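Local coordinates for phosphodiesterase (Trypanosoma brucei brucei, PDB 5H2Q), which belongs to the phosphodiesterase family of all-helical proteins in the HD clan and carries a zinc and a magnesium ion, at residues L54-G59 with E69-F74. Numbering follows the deposited sequence.
Sequences LLLGSG and EVLLNF
Leu-71, on helix 68-80, points at helix 43-58 and lays its two methyl branches against two consecutive leucines, Leu-55 and Leu-56. The contact is wholly apolar. Its closest approach is methyl to methyl, Leu-71 CD2 lying 3.7 Å from Leu-56 CD2; the same Leu-71 methyl also comes within 4.0 Å of Leu-55 CB. Leu-55 has two conformers; in one, its CD2 meets the other branch, Leu-71 CD1, at 3.9 Å, and the two side chains lie roughly perpendicular. Those of Leu-56 and Leu-71 run past each other in opposite senses. With CG anti to the backbone N (chi1 176°), Leu-71 carries its two methyls toward helix 43-58; the closest CA atoms, of Leu-56 and Leu-71, are 8.4 Å apart. The two helices are joined through the short helix 60-63 and belong to the all-helical phosphodiesterase fold; Ile-123 of helix 115-127 touches both Leu-55 and Leu-71. Ser-58 OG bonds back to Leu-55 O at 2.6 Å, tilted 15° from the carbonyl plane, and also to Leu-60 N; Leu-55 O accepts from Ser-58 N too. Gly-59, N-cap of helix 60-63, has the positive phi (86°) that glycine adopts readily.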
ATOM      1  N   LEU A  54     -14.440   6.788   0.465  1.00 12.69           N
ATOM      2  CA  LEU A  54     -13.901   6.557  -0.880  1.00 13.08           C
ATOM      3  C   LEU A  54     -14.538   5.303  -1.489  1.00 16.77           C
ATOM      4  O   LEU A  54     -15.043   5.338  -2.611  1.00 14.94           O
ATOM      5  CB  LEU A  54     -12.384   6.378  -0.812  1.00 13.65           C
ATOM      6  CG  LEU A  54     -11.664   6.137  -2.132  1.00 18.44           C
ATOM      7  CD1 LEU A  54     -11.692   7.411  -3.031  1.00 18.98           C
ATOM      8  CD2 LEU A  54     -10.251   5.692  -1.881  1.00 16.19           C
ATOM      9  N   LEU A  55     -14.546   4.213  -0.719  1.00 13.12           N
ATOM     10  CA  LEU A  55     -15.083   2.943  -1.195  0.50 12.65           C
ATOM     11  C   LEU A  55     -16.613   2.974  -1.344  1.00 16.20           C
ATOM     12  O   LEU A  55     -17.122   2.576  -2.383  1.00 14.95           O
ATOM     13  CB  LEU A  55     -14.583   1.793  -0.317  0.50 13.03           C
ATOM     14  CG  LEU A  55     -13.169   1.235  -0.626  0.50 18.16           C
ATOM     15  CD1 LEU A  55     -12.117   2.333  -0.842  0.50 18.04           C
ATOM     16  CD2 LEU A  55     -12.709   0.281   0.461  0.50 20.63           C
ATOM     17  N   LEU A  56     -17.348   3.496  -0.355  1.00 14.34           N
ATOM     18  CA  LEU A  56     -18.821   3.542  -0.539  1.00 15.63           C
ATOM     19  C   LEU A  56     -19.184   4.464  -1.713  1.00 19.27           C
ATOM     20  O   LEU A  56     -20.124   4.177  -2.462  1.00 19.67           O
ATOM     21  CB  LEU A  56     -19.528   4.062   0.731  1.00 16.71           C
ATOM     22  CG  LEU A  56     -19.801   3.101   1.855  1.00 22.83           C
ATOM     23  CD1 LEU A  56     -20.742   3.752   2.868  1.00 23.40           C
ATOM     24  CD2 LEU A  56     -20.394   1.764   1.371  1.00 22.30           C
ATOM     25  N   GLY A  57     -18.406   5.547  -1.876  1.00 16.02           N
ATOM     26  CA  GLY A  57     -18.614   6.547  -2.913  1.00 17.67           C
ATOM     27  C   GLY A  57     -18.501   5.990  -4.311  1.00 22.84           C
ATOM     28  O   GLY A  57     -19.194   6.462  -5.213  1.00 23.88           O
ATOM     29  N   SER A  58     -17.653   4.957  -4.482  1.00 18.14           N
ATOM     30  CA  SER A  58     -17.377   4.278  -5.750  1.00 17.97           C
ATOM     31  C   SER A  58     -18.539   3.420  -6.204  1.00 20.88           C
ATOM     32  O   SER A  58     -18.715   3.259  -7.407  1.00 22.16           O
ATOM     33  CB  SER A  58     -16.120   3.417  -5.655  1.00 18.62           C
ATOM     34  OG  SER A  58     -16.264   2.250  -4.861  1.00 19.09           O
ATOM     35  N   GLY A  59     -19.293   2.866  -5.253  1.00 16.00           N
ATOM     36  CA  GLY A  59     -20.369   1.934  -5.553  1.00 14.61           C
ATOM     37  C   GLY A  59     -19.870   0.505  -5.672  1.00 16.18           C
ATOM     38  O   GLY A  59     -20.667  -0.413  -5.893  1.00 15.90           O
ATOM     39  N   GLU A  69     -22.193  -1.714   6.791  1.00 15.50           N
ATOM     40  CA  GLU A  69     -21.717  -2.112   8.118  1.00 14.43           C
ATOM     41  C   GLU A  69     -20.539  -3.073   8.051  1.00 16.46           C
ATOM     42  O   GLU A  69     -19.629  -2.963   8.885  1.00 17.28           O
ATOM     43  CB  GLU A  69     -22.866  -2.693   8.977  1.00 16.99           C
ATOM     44  CG  GLU A  69     -23.844  -1.611   9.419  1.00 28.07           C
ATOM     45  CD  GLU A  69     -25.005  -2.055  10.295  1.00 44.60           C
ATOM     46  OE1 GLU A  69     -26.157  -1.660  10.003  1.00 40.80           O
ATOM     47  OE2 GLU A  69     -24.755  -2.747  11.306  1.00 36.98           O
ATOM     48  N   VAL A  70     -20.540  -3.994   7.064  1.00 13.97           N
ATOM     49  CA  VAL A  70     -19.446  -4.979   6.925  1.00 13.33           C
ATOM     50  C   VAL A  70     -18.180  -4.224   6.491  1.00 16.42           C
ATOM     51  O   VAL A  70     -17.110  -4.440   7.056  1.00 15.66           O
ATOM     52  CB  VAL A  70     -19.801  -6.175   6.000  1.00 17.81           C
ATOM     53  CG1 VAL A  70     -18.553  -6.969   5.611  1.00 16.36           C
ATOM     54  CG2 VAL A  70     -20.804  -7.106   6.705  1.00 18.45           C
ATOM     55  N   LEU A  71     -18.328  -3.303   5.545  1.00 13.49           N
ATOM     56  CA  LEU A  71     -17.180  -2.511   5.079  1.00 13.11           C
ATOM     57  C   LEU A  71     -16.589  -1.718   6.259  1.00 15.43           C
ATOM     58  O   LEU A  71     -15.371  -1.730   6.462  1.00 13.33           O
ATOM     59  CB  LEU A  71     -17.596  -1.588   3.924  1.00 13.49           C
ATOM     60  CG  LEU A  71     -16.490  -0.630   3.418  1.00 17.03           C
ATOM     61  CD1 LEU A  71     -15.355  -1.393   2.729  1.00 17.93           C
ATOM     62  CD2 LEU A  71     -17.082   0.443   2.477  1.00 19.78           C
ATOM     63  N   LEU A  72     -17.453  -1.095   7.074  1.00 13.27           N
ATOM     64  CA  LEU A  72     -16.944  -0.341   8.214  1.00 14.17           C
ATOM     65  C   LEU A  72     -16.276  -1.245   9.234  1.00 16.05           C
ATOM     66  O   LEU A  72     -15.182  -0.927   9.669  1.00 15.06           O
ATOM     67  CB  LEU A  72     -18.016   0.555   8.854  1.00 14.18           C
ATOM     68  CG  LEU A  72     -17.452   1.515   9.942  1.00 17.76           C
ATOM     69  CD1 LEU A  72     -16.351   2.455   9.390  1.00 17.45           C
ATOM     70  CD2 LEU A  72     -18.548   2.298  10.590  1.00 21.65           C
ATOM     71  N   ASN A  73     -16.898  -2.396   9.587  1.00 15.79           N
ATOM     72  CA  ASN A  73     -16.311  -3.356  10.525  1.00 13.77           C
ATOM     73  C   ASN A  73     -14.950  -3.812  10.026  1.00 15.82           C
ATOM     74  O   ASN A  73     -13.985  -3.854  10.788  1.00 14.40           O
ATOM     75  CB  ASN A  73     -17.207  -4.567  10.668  1.00 13.36           C
ATOM     76  CG  ASN A  73     -18.381  -4.325  11.566  1.00 28.39           C
ATOM     77  OD1 ASN A  73     -18.388  -3.390  12.369  1.00 26.30           O
ATOM     78  ND2 ASN A  73     -19.360  -5.225  11.505  1.00 26.08           N
ATOM     79  N   PHE A  74     -14.858  -4.081   8.722  1.00 12.37           N
ATOM     80  CA  PHE A  74     -13.598  -4.499   8.139  1.00 11.71           C
ATOM     81  C   PHE A  74     -12.524  -3.406   8.288  1.00 11.99           C
ATOM     82  O   PHE A  74     -11.420  -3.719   8.699  1.00 11.97           O
ATOM     83  CB  PHE A  74     -13.812  -4.899   6.670  1.00 12.65           C
ATOM     84  CG  PHE A  74     -12.525  -5.074   5.902  1.00 13.04           C
ATOM     85  CD1 PHE A  74     -11.806  -6.264   5.981  1.00 14.81           C
ATOM     86  CD2 PHE A  74     -12.015  -4.039   5.119  1.00 14.49           C
ATOM     87  CE1 PHE A  74     -10.601  -6.405   5.291  1.00 15.16           C
ATOM     88  CE2 PHE A  74     -10.824  -4.190   4.411  1.00 15.00           C
ATOM     89  CZ  PHE A  74     -10.146  -5.384   4.480  1.00 13.34           C
TER